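Local coordinates for apoptosis regulator Bcl-2 homolog (PDB 4MI8), which shields infected cells from apoptosis and blocks starvation-induced autophagy by binding host Beclin 1, and also interacts with the host proteins BAK1 and BAX, at residues A[14-17]-A[18-22]; A[39-42]-A[43-47]. All blocks are in the same frame, centred on the assembly; numbering follows the deposited sequence.

Contact 1. Residues A[14-17]-A[18-22]; sequences LITA and FLKTV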
loop_
_atom_site.group_PDB
_atom_site.type_symbol
_atom_site.label_atom_id
_atom_site.label_comp_id
_atom_site.label_asym_id
_atom_site.label_seq_id
_atom_site.Cartn_x
_atom_site.Cartn_y
_atom_site.Cartn_z
ATOM N N LEU A 14 9.090 -7.024 3.948
ATOM C CA LEU A 14 8.992 -5.585 3.872
ATOM C C LEU A 14 7.517 -5.189 4.025
ATOM O O LEU A 14 7.174 -4.227 4.755
ATOM C CB LEU A 14 9.522 -5.176 2.479
ATOM C CG LEU A 14 9.485 -3.688 2.246
ATOM C CD1 LEU A 14 9.997 -2.943 3.514
ATOM C CD2 LEU A 14 10.262 -3.356 0.931
ATOM N N ILE A 15 6.617 -5.944 3.391
ATOM C CA ILE A 15 5.195 -5.631 3.538
ATOM C C ILE A 15 4.683 -5.731 4.987
ATOM O O ILE A 15 3.856 -4.874 5.509
ATOM C CB ILE A 15 4.354 -6.481 2.549
ATOM C CG1 ILE A 15 4.598 -6.002 1.088
ATOM C CG2 ILE A 15 2.868 -6.297 2.862
ATOM C CD1 ILE A 15 4.427 -7.056 0.025
ATOM N N THR A 16 5.120 -6.807 5.664
ATOM C CA THR A 16 4.678 -6.995 7.031
ATOM C C THR A 16 5.277 -5.871 7.903
ATOM O O THR A 16 4.602 -5.339 8.779
ATOM C CB THR A 16 5.220 -8.316 7.572
ATOM O OG1 THR A 16 4.823 -9.393 6.716
ATOM C CG2 THR A 16 4.719 -8.563 9.061
ATOM N N ALA A 17 6.552 -5.521 7.690
ATOM C CA ALA A 17 7.176 -4.472 8.513
ATOM C C ALA A 17 6.479 -3.151 8.191
ATOM O O ALA A 17 6.218 -2.365 9.109
ATOM C CB ALA A 17 8.645 -4.420 8.227
ATOM N N PHE A 18 6.027 -2.985 6.926
ATOM C CA PHE A 18 5.307 -1.757 6.517
ATOM C C PHE A 18 4.011 -1.687 7.288
ATOM O O PHE A 18 3.746 -0.653 7.897
ATOM C CB PHE A 18 5.007 -1.717 5.041
ATOM C CG PHE A 18 4.069 -0.592 4.627
ATOM C CD1 PHE A 18 4.533 0.728 4.456
ATOM C CD2 PHE A 18 2.685 -0.841 4.430
ATOM C CE1 PHE A 18 3.640 1.738 4.032
ATOM C CE2 PHE A 18 1.814 0.155 4.010
ATOM C CZ PHE A 18 2.280 1.452 3.815
ATOM N N LEU A 19 3.217 -2.760 7.264
ATOM C CA LEU A 19 1.906 -2.782 7.976
ATOM C C LEU A 19 2.052 -2.656 9.522
ATOM O O LEU A 19 1.235 -1.977 10.184
ATOM C CB LEU A 19 1.109 -4.022 7.631
ATOM C CG LEU A 19 0.779 -4.174 6.130
ATOM C CD1 LEU A 19 0.168 -5.574 5.875
ATOM C CD2 LEU A 19 -0.255 -3.149 5.714
ATOM N N LYS A 20 3.058 -3.304 10.090
ATOM C CA LYS A 20 3.243 -3.258 11.560
ATOM C C LYS A 20 3.632 -1.839 11.927
ATOM O O LYS A 20 3.111 -1.288 12.925
ATOM C CB LYS A 20 4.301 -4.255 12.069
ATOM C CG LYS A 20 3.946 -5.716 11.836
ATOM C CD LYS A 20 4.949 -6.708 12.461
ATOM C CE LYS A 20 4.364 -8.120 12.338
ATOM N NZ LYS A 20 5.231 -9.325 12.719
ATOM N N THR A 21 4.504 -1.225 11.108
ATOM C CA THR A 21 4.944 0.161 11.373
ATOM C C THR A 21 3.769 1.114 11.329
ATOM O O THR A 21 3.638 1.898 12.233
ATOM C CB THR A 21 6.074 0.666 10.422
ATOM O OG1 THR A 21 7.273 -0.116 10.553
ATOM C CG2 THR A 21 6.451 2.085 10.735
ATOM N N VAL A 22 2.925 1.080 10.290
ATOM C CA VAL A 22 1.836 2.042 10.182
ATOM C C VAL A 22 0.728 1.693 11.179
ATOM O O VAL A 22 -0.083 2.558 11.575
ATOM C CB VAL A 22 1.249 2.195 8.743
ATOM C CG1 VAL A 22 2.336 2.565 7.722
ATOM C CG2 VAL A 22 0.479 0.947 8.302
#
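Thr21 reaches back to Ala17 with two hydrogen bonds, both to the same carbonyl O. Ala17 O takes the backbone N of Thr21, one turn on, and also the Thr21 hydroxyl, with OG1 2.9 Å from Ala17 O. The two donors approach from opposite faces of the carbonyl plane, the hydroxyl standing 37° out of it. The first torsion of Thr21 (chi1 -62°) makes this possible, because it sets OG1 beside its own backbone N and hence over the preceding turn. Plain i to i+4 backbone bonds complete the set: Phe18 N to Leu14 O at 2.8 Å, Leu19 N to Ile15 O, and Lys20 N to Thr16 O.

All of this lies on helix 8-23 of the all-helical Bcl-2 fold, whose apolar side chains here face helices 33-56, 86-103 and 111-126. Apolar contact follows the same spacing. Ile15 and Leu19 run side by side, CG2 of Ile15 being 4.1 Å from CD1 of Leu19, and both also meet helices 86-103 and 111-126. Phe18 receives Val22 CG1 over one ring face, offset toward the rim, and makes an edge-to-face pair with Phe93.

On the more exposed side, Lys20 stretches its extended chain alongside Thr16, with its CE pressed to 3.3 Å from Thr16 CG2, closer than usual for two carbons. The hydroxyl of Thr16 is engaged elsewhere, with Ala12 O and Asn117.

Contact 2. Residues A[39-42]-A[43-47]; sequences VSKI and ITLTQ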
loop_
_atom_site.group_PDB
_atom_site.type_symbol
_atom_site.label_atom_id
_atom_site.label_comp_id
_atom_site.label_asym_id
_atom_site.label_seq_id
_atom_site.Cartn_x
_atom_site.Cartn_y
_atom_site.Cartn_z
ATOM N N VAL A 39 10.860 0.594 4.542
ATOM C CA VAL A 39 9.564 0.894 5.132
ATOM C C VAL A 39 9.294 2.390 5.056
ATOM O O VAL A 39 8.261 2.793 4.530
ATOM C CB VAL A 39 9.448 0.371 6.551
ATOM C CG1 VAL A 39 8.283 1.075 7.231
ATOM C CG2 VAL A 39 9.232 -1.156 6.551
ATOM N N SER A 40 10.239 3.221 5.520
ATOM C CA SER A 40 10.078 4.660 5.556
ATOM C C SER A 40 9.950 5.197 4.130
ATOM O O SER A 40 9.193 6.172 3.834
ATOM C CB SER A 40 11.296 5.271 6.297
ATOM O OG SER A 40 11.183 6.728 6.174
ATOM N N LYS A 41 10.668 4.562 3.205
ATOM C CA LYS A 41 10.576 5.021 1.863
ATOM C C LYS A 41 9.109 4.831 1.344
ATOM O O LYS A 41 8.505 5.732 0.747
ATOM C CB LYS A 41 11.518 4.258 0.997
ATOM C CG LYS A 41 11.094 4.304 -0.455
ATOM C CD LYS A 41 12.186 3.593 -1.233
ATOM C CE LYS A 41 11.879 3.734 -2.716
ATOM N NZ LYS A 41 13.077 3.569 -3.570
ATOM N N ILE A 42 8.517 3.678 1.628
ATOM C CA ILE A 42 7.176 3.412 1.141
ATOM C C ILE A 42 6.169 4.271 1.894
ATOM O O ILE A 42 5.278 4.807 1.272
ATOM C CB ILE A 42 6.848 1.941 1.287
ATOM C CG1 ILE A 42 7.758 1.165 0.307
ATOM C CG2 ILE A 42 5.334 1.669 0.931
ATOM C CD1 ILE A 42 7.742 -0.293 0.746
ATOM N N ILE A 43 6.316 4.469 3.209
ATOM C CA ILE A 43 5.338 5.315 3.891
ATOM C C ILE A 43 5.431 6.731 3.304
ATOM O O ILE A 43 4.396 7.336 3.010
ATOM C CB ILE A 43 5.601 5.448 5.388
ATOM C CG1 ILE A 43 5.399 4.115 6.089
ATOM C CG2 ILE A 43 4.721 6.583 5.957
ATOM C CD1 ILE A 43 5.867 4.061 7.540
ATOM N N THR A 44 6.641 7.240 3.074
ATOM C CA THR A 44 6.811 8.622 2.485
ATOM C C THR A 44 6.142 8.701 1.076
ATOM O O THR A 44 5.430 9.639 0.788
ATOM C CB THR A 44 8.280 8.941 2.339
ATOM O OG1 THR A 44 8.864 8.881 3.612
ATOM C CG2 THR A 44 8.497 10.210 1.748
ATOM N N LEU A 45 6.337 7.705 0.197
ATOM C CA LEU A 45 5.657 7.739 -1.119
ATOM C C LEU A 45 4.139 7.771 -0.892
ATOM O O LEU A 45 3.406 8.557 -1.509
ATOM C CB LEU A 45 6.072 6.551 -2.015
ATOM C CG LEU A 45 7.599 6.592 -2.301
ATOM C CD1 LEU A 45 8.163 5.321 -2.947
ATOM C CD2 LEU A 45 7.914 7.827 -3.098
ATOM N N THR A 46 3.633 6.928 0.027
ATOM C CA THR A 46 2.172 6.933 0.257
ATOM C C THR A 46 1.676 8.267 0.751
ATOM O O THR A 46 0.587 8.691 0.389
ATOM C CB THR A 46 1.636 5.772 1.161
ATOM O OG1 THR A 46 2.114 5.891 2.506
ATOM C CG2 THR A 46 1.997 4.333 0.622
ATOM N N GLN A 47 2.451 8.949 1.579
ATOM C CA GLN A 47 2.028 10.249 2.064
ATOM C C GLN A 47 1.994 11.247 0.939
ATOM O O GLN A 47 1.091 12.074 0.876
ATOM C CB GLN A 47 2.927 10.694 3.213
ATOM C CG GLN A 47 2.634 9.920 4.521
ATOM C CD GLN A 47 3.693 10.147 5.583
ATOM O OE1 GLN A 47 4.870 10.315 5.245
ATOM N NE2 GLN A 47 3.303 10.119 6.886
#
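Val39 and Ile43 lie side by side and point the same way, one turn apart on helix 33-56 of the Bcl-2 fold. CG1 of Val39 comes to 3.9 Å from CD1 of Ile43, while Ile43 CG1 rests 3.5 Å from the Val39 carbonyl O, the acceptor of the Ile43 backbone N. Both residues border helix 8-23, Val39 against Leu14 and Ala17, and Ile43 against Phe18.

Lys41 and Leu45 meet differently, their side chains crossing at a slant. With its chain extended, the lysine offers both CG and CE to the same leucine methyl: CD1 of Leu45 is 4.0 Å from each of these Lys41 carbons. Leu45 also packs on an aromatic side chain of the bound peptide, so the leucine brings this turn to the ligand.

The two threonines turn their hydroxyls to different carbonyls. Thr44 OG1 reaches back a full turn to Ser40 O at 2.7 Å, sharing that acceptor with Thr44 N from the opposite face of the carbonyl plane. Thr46 has its hydroxyl between backbone N and carbonyl carbon (chi1 66°), which brings OG1 to 2.7 Å from Ile43 O, where it joins Gln47 N as a second donor.

Contacts 1 and 2 occupy consecutive helices, 8-23 and 33-56, and their centres are about 11 Å apart. Phe18 joins them most closely: its CE1 lies 3.5 Å from CG2 of Ile42 and 3.6 Å from CG1 of Ile43, so this ring corner lies between two adjacent isoleucines, which approach from opposite sides of the ring plane. Further contacts widen the seam, with Leu14 CD1 3.6 Å from Val39 CG2 and Thr21 OG1 3.7 Å from Val39 CG1. Phe93 of helix 86-103 touches Ile15, Phe18, Ile42 and Thr46, tying both helices to a third. Contact 2 also reaches the bound Beclin 1 peptide through Leu45; contact 1 is the more buried of the two.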